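Local structure of catechol 2,3-dioxygenase (Pseudomonas sp. KL28, 3HPY) at residues W48-S54 with K124-N129; L156-I162 with A204-E210; F175-V181 with I192-H198. The protein probably catalyses the iron-dependent, oxygen-consuming extradiol cleavage of catechol to 2-hydroxy-6-oxohexa-2,4-dienoate in the breakdown of aromatic hydrocarbons. All coordinates share one frame; numbering follows the deposited sequence.

Interaction 1: residues W48-S54 with K124-N129; sequences WDERDHS and KTCVGN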
loop_
_atom_site.group_PDB
_atom_site.type_symbol
_atom_site.label_atom_id
_atom_site.label_comp_id
_atom_site.label_asym_id
_atom_site.label_seq_id
_atom_site.Cartn_x
_atom_site.Cartn_y
_atom_site.Cartn_z
ATOM N N TRP C 48 -9.112 -19.385 -1.194
ATOM C CA TRP C 48 -8.973 -19.548 -2.634
ATOM C C TRP C 48 -7.568 -19.912 -3.086
ATOM O O TRP C 48 -7.413 -20.642 -4.066
ATOM C CB TRP C 48 -9.427 -18.289 -3.383
ATOM C CG TRP C 48 -8.492 -17.113 -3.244
ATOM C CD1 TRP C 48 -8.528 -16.140 -2.280
ATOM C CD2 TRP C 48 -7.364 -16.809 -4.083
ATOM N NE1 TRP C 48 -7.488 -15.249 -2.468
ATOM C CE2 TRP C 48 -6.759 -15.638 -3.565
ATOM C CE3 TRP C 48 -6.803 -17.416 -5.215
ATOM C CZ2 TRP C 48 -5.621 -15.057 -4.148
ATOM C CZ3 TRP C 48 -5.659 -16.829 -5.802
ATOM C CH2 TRP C 48 -5.087 -15.668 -5.262
ATOM N N ASP C 49 -6.549 -19.429 -2.374
ATOM C CA ASP C 49 -5.163 -19.691 -2.775
ATOM C C ASP C 49 -4.529 -20.992 -2.266
ATOM O O ASP C 49 -3.460 -21.368 -2.739
ATOM C CB ASP C 49 -4.263 -18.502 -2.394
ATOM C CG ASP C 49 -3.218 -18.186 -3.463
ATOM O OD1 ASP C 49 -3.201 -18.863 -4.511
ATOM O OD2 ASP C 49 -2.410 -17.250 -3.267
ATOM N N GLU C 50 -5.163 -21.679 -1.319
ATOM C CA GLU C 50 -4.594 -22.937 -0.819
ATOM C C GLU C 50 -4.854 -23.976 -1.884
ATOM O O GLU C 50 -5.606 -23.712 -2.815
ATOM C CB GLU C 50 -5.264 -23.380 0.481
ATOM C CG GLU C 50 -5.199 -22.346 1.578
ATOM C CD GLU C 50 -6.007 -22.739 2.805
ATOM O OE1 GLU C 50 -7.176 -23.166 2.639
ATOM O OE2 GLU C 50 -5.473 -22.608 3.928
ATOM N N ARG C 51 -4.252 -25.154 -1.750
ATOM C CA ARG C 51 -4.461 -26.196 -2.747
ATOM C C ARG C 51 -5.272 -27.383 -2.236
ATOM O O ARG C 51 -5.909 -28.088 -3.023
ATOM C CB ARG C 51 -3.107 -26.681 -3.290
ATOM C CG ARG C 51 -2.253 -25.538 -3.814
ATOM C CD ARG C 51 -1.134 -26.007 -4.716
ATOM N NE ARG C 51 -0.289 -24.880 -5.099
ATOM C CZ ARG C 51 0.777 -24.976 -5.882
ATOM N NH1 ARG C 51 1.140 -26.152 -6.376
ATOM N NH2 ARG C 51 1.481 -23.892 -6.167
ATOM N N ASP C 52 -5.268 -27.582 -0.921
ATOM C CA ASP C 52 -5.991 -28.697 -0.317
ATOM C C ASP C 52 -7.491 -28.459 -0.146
ATOM O O ASP C 52 -7.942 -27.321 0.010
ATOM C CB ASP C 52 -5.333 -29.075 1.016
ATOM C CG ASP C 52 -4.018 -29.831 0.821
ATOM O OD1 ASP C 52 -3.720 -30.218 -0.335
ATOM O OD2 ASP C 52 -3.293 -30.052 1.814
ATOM N N HIS C 53 -8.257 -29.549 -0.182
ATOM C CA HIS C 53 -9.718 -29.513 -0.089
ATOM C C HIS C 53 -10.369 -28.566 0.917
ATOM O O HIS C 53 -11.336 -27.873 0.585
ATOM C CB HIS C 53 -10.252 -30.927 0.154
ATOM C CG HIS C 53 -11.746 -31.009 0.221
ATOM N ND1 HIS C 53 -12.449 -30.898 1.403
ATOM C CD2 HIS C 53 -12.670 -31.216 -0.746
ATOM C CE1 HIS C 53 -13.739 -31.040 1.162
ATOM N NE2 HIS C 53 -13.901 -31.235 -0.136
ATOM N N SER C 54 -9.849 -28.531 2.135
ATOM C CA SER C 54 -10.436 -27.691 3.168
ATOM C C SER C 54 -9.434 -27.274 4.232
ATOM O O SER C 54 -8.410 -27.931 4.419
ATOM C CB SER C 54 -11.558 -28.461 3.861
ATOM O OG SER C 54 -11.004 -29.541 4.606
ATOM N N LYS C 124 -5.041 -35.413 2.324
ATOM C CA LYS C 124 -6.173 -34.546 2.046
ATOM C C LYS C 124 -6.091 -34.178 0.575
ATOM O O LYS C 124 -5.096 -33.612 0.114
ATOM C CB LYS C 124 -6.127 -33.290 2.915
ATOM C CG LYS C 124 -7.271 -32.323 2.635
ATOM C CD LYS C 124 -7.324 -31.180 3.647
ATOM C CE LYS C 124 -7.937 -31.611 4.975
ATOM N NZ LYS C 124 -8.130 -30.440 5.881
ATOM N N THR C 125 -7.143 -34.509 -0.157
ATOM C CA THR C 125 -7.207 -34.252 -1.586
ATOM C C THR C 125 -6.808 -32.840 -2.000
ATOM O O THR C 125 -7.230 -31.858 -1.390
ATOM C CB THR C 125 -8.624 -34.542 -2.118
ATOM O OG1 THR C 125 -8.986 -35.888 -1.791
ATOM C CG2 THR C 125 -8.679 -34.363 -3.627
ATOM N N CYS C 126 -5.985 -32.760 -3.041
ATOM C CA CYS C 126 -5.523 -31.496 -3.597
ATOM C C CYS C 126 -6.481 -31.087 -4.705
ATOM O O CYS C 126 -6.561 -31.765 -5.733
ATOM C CB CYS C 126 -4.113 -31.648 -4.180
ATOM S SG CYS C 126 -3.574 -30.244 -5.215
ATOM N N VAL C 127 -7.200 -29.986 -4.499
ATOM C CA VAL C 127 -8.167 -29.502 -5.486
ATOM C C VAL C 127 -7.607 -28.355 -6.321
ATOM O O VAL C 127 -8.159 -28.023 -7.375
ATOM C CB VAL C 127 -9.469 -29.015 -4.803
ATOM C CG1 VAL C 127 -10.582 -28.839 -5.841
ATOM C CG2 VAL C 127 -9.894 -30.009 -3.733
ATOM N N GLY C 128 -6.508 -27.758 -5.854
ATOM C CA GLY C 128 -5.899 -26.646 -6.567
ATOM C C GLY C 128 -6.459 -25.320 -6.079
ATOM O O GLY C 128 -7.375 -25.317 -5.262
ATOM N N ASN C 129 -5.917 -24.205 -6.574
ATOM C CA ASN C 129 -6.365 -22.869 -6.169
ATOM C C ASN C 129 -7.242 -22.165 -7.215
ATOM O O ASN C 129 -7.328 -20.935 -7.235
ATOM C CB ASN C 129 -5.162 -21.968 -5.858
ATOM C CG ASN C 129 -4.275 -21.734 -7.071
ATOM O OD1 ASN C 129 -3.404 -20.855 -7.058
ATOM N ND2 ASN C 129 -4.481 -22.519 -8.120
#
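Lys124 reaches across to the backbone of Ser54, its NZ 2.9 Å from Ser54 O and standing well above the plane of that carbonyl. A bend at chi3 (-78°) carries CE and NZ of the otherwise extended chain round to Ser54, while Lys124 CD packs 3.9 Å from Asp52 CB. The ammonium also bonds weakly to Ser54 OG and more firmly to His11. At the far end Asn129 packs through its CB, 3.2 Å from Trp48 O, while its amide group lies beside the Asp49 carboxylate, the two planes 4° apart. Between these ends Arg51 touches with its backbone and CB. Its carbonyl oxygen takes two N-H groups at once: Val127 N lies 2.7 Å from Arg51 O, and Gly128 N sits in the carbonyl plane on a lone pair. His53 N bonds to Thr125 O at 2.8 Å, beside a lone beta bridge between Asp52 and Cys126. Three main-chain bonds and one from the Lys124 ammonium thus join two irregular loops. The charged ends of Asp49, Arg51 and Asp52 have partners beyond them: Arg252 and Glu280 O of the second subunit, and Arg8, consistent with a loop pair that contributes to tetramer assembly.

Interaction 2: residues L156-I162 with A204-E210; sequences LLYGPNI and AFVEYPE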
loop_
_atom_site.group_PDB
_atom_site.type_symbol
_atom_site.label_atom_id
_atom_site.label_comp_id
_atom_site.label_asym_id
_atom_site.label_seq_id
_atom_site.Cartn_x
_atom_site.Cartn_y
_atom_site.Cartn_z
ATOM N N LEU C 156 -5.370 -19.035 17.960
ATOM C CA LEU C 156 -4.864 -18.746 19.288
ATOM C C LEU C 156 -5.821 -19.400 20.269
ATOM O O LEU C 156 -7.011 -19.093 20.283
ATOM C CB LEU C 156 -4.806 -17.232 19.508
ATOM C CG LEU C 156 -4.040 -16.685 20.716
ATOM C CD1 LEU C 156 -3.914 -15.172 20.594
ATOM C CD2 LEU C 156 -4.760 -17.039 21.997
ATOM N N LEU C 157 -5.293 -20.319 21.072
ATOM C CA LEU C 157 -6.097 -21.036 22.048
ATOM C C LEU C 157 -5.860 -20.543 23.461
ATOM O O LEU C 157 -4.769 -20.080 23.802
ATOM C CB LEU C 157 -5.795 -22.536 22.006
ATOM C CG LEU C 157 -5.946 -23.285 20.684
ATOM C CD1 LEU C 157 -7.095 -22.702 19.864
ATOM C CD2 LEU C 157 -4.639 -23.205 19.936
ATOM N N TYR C 158 -6.902 -20.660 24.276
ATOM C CA TYR C 158 -6.860 -20.271 25.677
ATOM C C TYR C 158 -7.144 -21.495 26.526
ATOM O O TYR C 158 -8.180 -22.131 26.382
ATOM C CB TYR C 158 -7.912 -19.210 25.974
ATOM C CG TYR C 158 -7.391 -17.803 25.920
ATOM C CD1 TYR C 158 -6.836 -17.290 24.751
ATOM C CD2 TYR C 158 -7.476 -16.969 27.035
ATOM C CE1 TYR C 158 -6.382 -15.972 24.689
ATOM C CE2 TYR C 158 -7.021 -15.651 26.985
ATOM C CZ TYR C 158 -6.477 -15.159 25.807
ATOM O OH TYR C 158 -6.040 -13.859 25.735
ATOM N N GLY C 159 -6.215 -21.823 27.409
ATOM C CA GLY C 159 -6.396 -22.974 28.264
ATOM C C GLY C 159 -5.307 -22.985 29.310
ATOM O O GLY C 159 -4.322 -22.259 29.175
ATOM N N PRO C 160 -5.459 -23.791 30.371
ATOM C CA PRO C 160 -4.479 -23.901 31.458
ATOM C C PRO C 160 -3.214 -24.686 31.091
ATOM O O PRO C 160 -3.182 -25.395 30.079
ATOM C CB PRO C 160 -5.277 -24.585 32.566
ATOM C CG PRO C 160 -6.229 -25.465 31.791
ATOM C CD PRO C 160 -6.690 -24.538 30.687
ATOM N N ASN C 161 -2.183 -24.544 31.925
ATOM C CA ASN C 161 -0.904 -25.233 31.756
ATOM C C ASN C 161 -0.272 -25.003 30.386
ATOM O O ASN C 161 -0.144 -25.934 29.594
ATOM C CB ASN C 161 -1.089 -26.737 31.983
ATOM C CG ASN C 161 -1.978 -27.039 33.174
ATOM O OD1 ASN C 161 -1.698 -26.615 34.297
ATOM N ND2 ASN C 161 -3.061 -27.768 32.934
ATOM N N ILE C 162 0.130 -23.764 30.117
ATOM C CA ILE C 162 0.747 -23.414 28.840
ATOM C C ILE C 162 2.144 -24.025 28.746
ATOM O O ILE C 162 2.585 -24.430 27.669
ATOM C CB ILE C 162 0.854 -21.874 28.683
ATOM C CG1 ILE C 162 -0.537 -21.242 28.777
ATOM C CG2 ILE C 162 1.489 -21.524 27.360
ATOM C CD1 ILE C 162 -1.549 -21.808 27.794
ATOM N N ALA C 204 -0.654 -20.286 18.649
ATOM C CA ALA C 204 -0.285 -19.601 19.888
ATOM C C ALA C 204 -1.240 -19.990 21.005
ATOM O O ALA C 204 -2.365 -20.407 20.744
ATOM C CB ALA C 204 -0.301 -18.084 19.694
ATOM N N PHE C 205 -0.767 -19.857 22.243
ATOM C CA PHE C 205 -1.544 -20.193 23.440
ATOM C C PHE C 205 -1.382 -19.111 24.506
ATOM O O PHE C 205 -0.305 -18.522 24.665
ATOM C CB PHE C 205 -1.086 -21.522 24.070
ATOM C CG PHE C 205 -1.369 -22.738 23.235
ATOM C CD1 PHE C 205 -0.461 -23.167 22.269
ATOM C CD2 PHE C 205 -2.537 -23.464 23.422
ATOM C CE1 PHE C 205 -0.716 -24.299 21.504
ATOM C CE2 PHE C 205 -2.801 -24.599 22.660
ATOM C CZ PHE C 205 -1.888 -25.017 21.698
ATOM N N VAL C 206 -2.458 -18.859 25.240
ATOM C CA VAL C 206 -2.425 -17.875 26.309
ATOM C C VAL C 206 -2.949 -18.548 27.577
ATOM O O VAL C 206 -3.980 -19.220 27.543
ATOM C CB VAL C 206 -3.291 -16.653 25.967
ATOM C CG1 VAL C 206 -3.223 -15.637 27.091
ATOM C CG2 VAL C 206 -2.803 -16.021 24.680
ATOM N N GLU C 207 -2.223 -18.379 28.679
ATOM C CA GLU C 207 -2.597 -18.983 29.959
ATOM C C GLU C 207 -4.009 -18.569 30.338
ATOM O O GLU C 207 -4.317 -17.383 30.386
ATOM C CB GLU C 207 -1.627 -18.548 31.055
ATOM C CG GLU C 207 -1.762 -19.323 32.365
ATOM C CD GLU C 207 -1.226 -20.750 32.267
ATOM O OE1 GLU C 207 -0.057 -20.924 31.850
ATOM O OE2 GLU C 207 -1.966 -21.699 32.617
ATOM N N TYR C 208 -4.864 -19.550 30.604
ATOM C CA TYR C 208 -6.243 -19.265 30.960
ATOM C C TYR C 208 -6.820 -20.376 31.834
ATOM O O TYR C 208 -6.626 -21.557 31.555
ATOM C CB TYR C 208 -7.072 -19.128 29.688
ATOM C CG TYR C 208 -8.420 -18.492 29.893
ATOM C CD1 TYR C 208 -8.528 -17.195 30.392
ATOM C CD2 TYR C 208 -9.589 -19.169 29.550
ATOM C CE1 TYR C 208 -9.771 -16.584 30.541
ATOM C CE2 TYR C 208 -10.835 -18.570 29.693
ATOM C CZ TYR C 208 -10.919 -17.278 30.189
ATOM O OH TYR C 208 -12.155 -16.681 30.323
ATOM N N PRO C 209 -7.541 -20.004 32.907
ATOM C CA PRO C 209 -8.155 -20.961 33.833
ATOM C C PRO C 209 -9.096 -21.964 33.164
ATOM O O PRO C 209 -9.128 -23.135 33.543
ATOM C CB PRO C 209 -8.886 -20.058 34.819
ATOM C CG PRO C 209 -8.002 -18.855 34.872
ATOM C CD PRO C 209 -7.679 -18.628 33.412
ATOM N N GLU C 210 -9.862 -21.501 32.179
ATOM C CA GLU C 210 -10.807 -22.364 31.466
ATOM C C GLU C 210 -10.063 -23.110 30.371
ATOM O O GLU C 210 -9.104 -22.587 29.809
ATOM C CB GLU C 210 -11.916 -21.526 30.830
ATOM C CG GLU C 210 -13.288 -22.172 30.852
ATOM C CD GLU C 210 -13.930 -22.103 32.227
ATOM O OE1 GLU C 210 -13.438 -22.786 33.157
ATOM O OE2 GLU C 210 -14.921 -21.352 32.377
#
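Tyr158 lays its ring alongside Val206, whose CB stands 3.6 Å from the ring centroid and over the face, offset toward the rim, in a CH-pi contact. The same ring turns an edge to Tyr208: Tyr158 CD2 comes within 3.4 Å of Tyr208 CG, and the planes meet at 71° in a T-shaped pair. Val206 also meets a second residue: its CG2 presses on Leu156 CD2 at 3.5 Å, a tight carbon contact. Leu156 belongs to the pocket of the bound 4-methylcatechol. On the other face of the sheet, Leu157 and Phe205 point the same way, and Leu157 CD2 rides over the phenyl face, 4.0 Å from the Phe205 centroid. These alternating faces belong to two parallel neighbours, strands 156-159 and 204-207, in the C-terminal domain of glyoxalase type; their short axes diverge by 28°. Val206 N bonds to Leu157 O, and Leu157 N to Ala204 O. At the end of strand 204-207, the Glu207 side chain curls back toward the start of helix 162-171: a bend at chi2 (73°) carries its carboxylate alongside Ile162, which runs the opposite way. There Glu207 OE2 accepts a weak, bent bond from Asn161 N at 2.9 Å, and Glu207 OE1 a weak but straighter one from Ile162 N. Ile162 CD1 then reaches back to Phe205 CB, 3.8 Å away, where the helix start meets the sheet.

Interaction 3: residues F175-V181 with I192-H198; sequences FYLVERV and IWLSCSH. With MCT (4-methylcatechol), chain J.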
loop_
_atom_site.group_PDB
_atom_site.type_symbol
_atom_site.label_atom_id
_atom_site.label_comp_id
_atom_site.label_asym_id
_atom_site.label_seq_id
_atom_site.Cartn_x
_atom_site.Cartn_y
_atom_site.Cartn_z
ATOM N N PHE C 175 8.180 -27.924 17.131
ATOM C CA PHE C 175 7.913 -26.492 17.103
ATOM C C PHE C 175 8.996 -25.781 17.896
ATOM O O PHE C 175 9.844 -26.427 18.525
ATOM C CB PHE C 175 6.549 -26.175 17.710
ATOM C CG PHE C 175 5.398 -26.493 16.811
ATOM C CD1 PHE C 175 5.160 -27.798 16.384
ATOM C CD2 PHE C 175 4.544 -25.485 16.392
ATOM C CE1 PHE C 175 4.079 -28.089 15.553
ATOM C CE2 PHE C 175 3.461 -25.757 15.563
ATOM C CZ PHE C 175 3.222 -27.060 15.138
ATOM N N TYR C 176 8.990 -24.455 17.839
ATOM C CA TYR C 176 9.964 -23.656 18.572
ATOM C C TYR C 176 9.363 -22.306 18.906
ATOM O O TYR C 176 8.545 -21.788 18.153
ATOM C CB TYR C 176 11.251 -23.481 17.766
ATOM C CG TYR C 176 11.157 -22.590 16.542
ATOM C CD1 TYR C 176 11.637 -21.274 16.569
ATOM C CD2 TYR C 176 10.645 -23.080 15.342
ATOM C CE1 TYR C 176 11.613 -20.477 15.424
ATOM C CE2 TYR C 176 10.616 -22.294 14.193
ATOM C CZ TYR C 176 11.102 -20.998 14.240
ATOM O OH TYR C 176 11.081 -20.226 13.101
ATOM N N LEU C 177 9.774 -21.748 20.042
ATOM C CA LEU C 177 9.266 -20.463 20.512
ATOM C C LEU C 177 9.760 -19.293 19.682
ATOM O O LEU C 177 10.967 -19.081 19.546
ATOM C CB LEU C 177 9.686 -20.224 21.966
ATOM C CG LEU C 177 8.588 -19.865 22.971
ATOM C CD1 LEU C 177 9.217 -19.439 24.292
ATOM C CD2 LEU C 177 7.726 -18.763 22.420
ATOM N N VAL C 178 8.829 -18.516 19.134
ATOM C CA VAL C 178 9.226 -17.359 18.356
ATOM C C VAL C 178 9.115 -16.158 19.277
ATOM O O VAL C 178 10.020 -15.330 19.344
ATOM C CB VAL C 178 8.327 -17.156 17.118
ATOM C CG1 VAL C 178 8.822 -15.970 16.333
ATOM C CG2 VAL C 178 8.328 -18.415 16.244
ATOM N N GLU C 179 8.007 -16.070 20.004
ATOM C CA GLU C 179 7.812 -14.966 20.936
ATOM C C GLU C 179 7.005 -15.362 22.165
ATOM O O GLU C 179 6.197 -16.297 22.126
ATOM C CB GLU C 179 7.112 -13.791 20.250
ATOM C CG GLU C 179 8.010 -12.898 19.430
ATOM C CD GLU C 179 7.326 -11.583 19.094
ATOM O OE1 GLU C 179 6.784 -10.953 20.026
ATOM O OE2 GLU C 179 7.332 -11.180 17.911
ATOM N N ARG C 180 7.217 -14.633 23.255
ATOM C CA ARG C 180 6.487 -14.910 24.479
ATOM C C ARG C 180 6.185 -13.672 25.302
ATOM O O ARG C 180 6.916 -12.675 25.276
ATOM C CB ARG C 180 7.258 -15.906 25.347
ATOM C CG ARG C 180 8.596 -15.401 25.843
ATOM C CD ARG C 180 9.431 -16.548 26.401
ATOM N NE ARG C 180 10.843 -16.195 26.412
ATOM C CZ ARG C 180 11.838 -17.056 26.592
ATOM N NH1 ARG C 180 11.587 -18.348 26.786
ATOM N NH2 ARG C 180 13.090 -16.618 26.562
ATOM N N VAL C 181 5.082 -13.747 26.031
ATOM C CA VAL C 181 4.685 -12.662 26.901
ATOM C C VAL C 181 4.992 -13.097 28.334
ATOM O O VAL C 181 4.383 -14.037 28.843
ATOM C CB VAL C 181 3.182 -12.364 26.749
ATOM C CG1 VAL C 181 2.735 -11.390 27.820
ATOM C CG2 VAL C 181 2.916 -11.792 25.365
ATOM N N ILE C 192 2.386 -17.646 24.464
ATOM C CA ILE C 192 3.431 -18.299 23.710
ATOM C C ILE C 192 3.072 -18.396 22.216
ATOM O O ILE C 192 1.955 -18.788 21.864
ATOM C CB ILE C 192 3.653 -19.676 24.413
ATOM C CG1 ILE C 192 4.615 -19.491 25.589
ATOM C CG2 ILE C 192 4.096 -20.727 23.456
ATOM C CD1 ILE C 192 4.806 -20.735 26.429
ATOM N N TRP C 193 4.012 -17.998 21.351
ATOM C CA TRP C 193 3.824 -18.037 19.889
ATOM C C TRP C 193 4.771 -19.054 19.246
ATOM O O TRP C 193 5.971 -18.814 19.124
ATOM C CB TRP C 193 4.063 -16.644 19.285
ATOM C CG TRP C 193 2.939 -15.707 19.566
ATOM C CD1 TRP C 193 1.932 -15.346 18.709
ATOM C CD2 TRP C 193 2.628 -15.109 20.825
ATOM N NE1 TRP C 193 1.007 -14.572 19.365
ATOM C CE2 TRP C 193 1.408 -14.411 20.666
ATOM C CE3 TRP C 193 3.255 -15.106 22.079
ATOM C CZ2 TRP C 193 0.804 -13.708 21.719
ATOM C CZ3 TRP C 193 2.655 -14.410 23.126
ATOM C CH2 TRP C 193 1.439 -13.723 22.937
ATOM N N LEU C 194 4.217 -20.178 18.801
ATOM C CA LEU C 194 5.027 -21.246 18.229
ATOM C C LEU C 194 5.024 -21.374 16.696
ATOM O O LEU C 194 4.002 -21.165 16.042
ATOM C CB LEU C 194 4.581 -22.578 18.846
ATOM C CG LEU C 194 4.419 -22.631 20.370
ATOM C CD1 LEU C 194 3.593 -23.858 20.742
ATOM C CD2 LEU C 194 5.783 -22.656 21.055
ATOM N N SER C 195 6.173 -21.747 16.135
ATOM C CA SER C 195 6.301 -21.944 14.693
ATOM C C SER C 195 6.857 -23.338 14.410
ATOM O O SER C 195 7.634 -23.872 15.193
ATOM C CB SER C 195 7.240 -20.885 14.088
ATOM O OG SER C 195 7.497 -21.107 12.701
ATOM N N CYS C 196 6.431 -23.931 13.301
ATOM C CA CYS C 196 6.931 -25.238 12.878
ATOM C C CYS C 196 7.430 -25.023 11.458
ATOM O O CYS C 196 7.436 -25.942 10.636
ATOM C CB CYS C 196 5.807 -26.283 12.889
ATOM S SG CYS C 196 4.374 -25.913 11.840
ATOM N N SER C 197 7.858 -23.791 11.190
ATOM C CA SER C 197 8.299 -23.375 9.861
ATOM C C SER C 197 9.090 -22.069 10.014
ATOM O O SER C 197 9.745 -21.874 11.036
ATOM C CB SER C 197 7.057 -23.123 9.005
ATOM O OG SER C 197 6.274 -22.073 9.571
ATOM N N HIS C 198 9.073 -21.192 9.009
ATOM C CA HIS C 198 9.754 -19.908 9.178
ATOM C C HIS C 198 8.749 -18.748 9.253
ATOM O O HIS C 198 9.079 -17.584 8.994
ATOM C CB HIS C 198 10.842 -19.642 8.109
ATOM C CG HIS C 198 10.344 -19.610 6.699
ATOM N ND1 HIS C 198 10.520 -20.663 5.826
ATOM C CD2 HIS C 198 9.676 -18.658 6.007
ATOM C CE1 HIS C 198 9.981 -20.364 4.659
ATOM N NE2 HIS C 198 9.460 -19.152 4.741
HETATM C C1 MCT J . -1.112 -11.541 18.941
HETATM C C2 MCT J . -2.323 -12.215 18.712
HETATM C C3 MCT J . -2.552 -12.813 17.452
HETATM O O3 MCT J . -3.705 -13.451 17.228
HETATM C C4 MCT J . -1.572 -12.748 16.424
HETATM O O4 MCT J . -1.814 -13.333 15.216
HETATM C C5 MCT J . -0.345 -12.068 16.658
HETATM C C6 MCT J . -0.126 -11.469 17.924
HETATM C C MCT J . -0.863 -10.899 20.268
#
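Phe175 and Cys196 form the close-packed end of this contact, with Cys196 CB over the middle of the phenyl face, 3.5 Å from the ring centroid. Cys196 SG lies obliquely to the same ring, and Leu194 CB fits near Phe175 CD2. On the face that carries Tyr176, Val178 CG2 is pressed to 3.5 Å from Ser195 CB, a tight carbon pair. Strands 176-181 and 192-195 are the arms of an antiparallel beta hairpin in the C-terminal glyoxalase-like domain, and a classic beta bulge sets Val178 and Glu179 together opposite Trp193. Trp193 N bonds to Glu179 O at 2.9 Å, and that oxygen also lies in the indole plane, at its edge. The indole continues to Val181, whose CG2 is 3.4 Å from Trp193 CH2, while on the pocket side Trp193 CZ2 stands 3.6 Å from the methyl carbon of 4-methylcatechol. Contact is looser at the margins. Arg180, partly exposed, leads its guanidinium away to Ser283, leaving little of itself against Ile192. Tyr176 is also partly exposed, but its chi1 of 70° swings the ring along the neighbouring strand, and Tyr176 OH donates to Ser197 O at 3.0 Å in the carbonyl plane. Beyond it, His198 stacks on His198 of the second subunit.

Overall arrangement
Interactions 2 and 3 are parts of one sheet, their centres 15 Å apart: strand 203-207 lies beside strand 189-195, and Phe205 O is 2.8 Å from Ile192 N, a probable hydrogen bond. Ala204 CB packs on Trp193 CD1 at 3.7 Å, and Ile162 meets Ile192 across the same seam. Each contact gives one wall residue to the 4-methylcatechol pocket, Leu156 from interaction 2 and Trp193 from interaction 3, with side chains about 5 and 6 Å from the iron held by His154, His216 and Glu267. Interaction 1 stands apart, its centre 30 Å from that of interaction 2 and 26 Å from that of interaction 3. Interactions 1 and 3 both touch the second subunit.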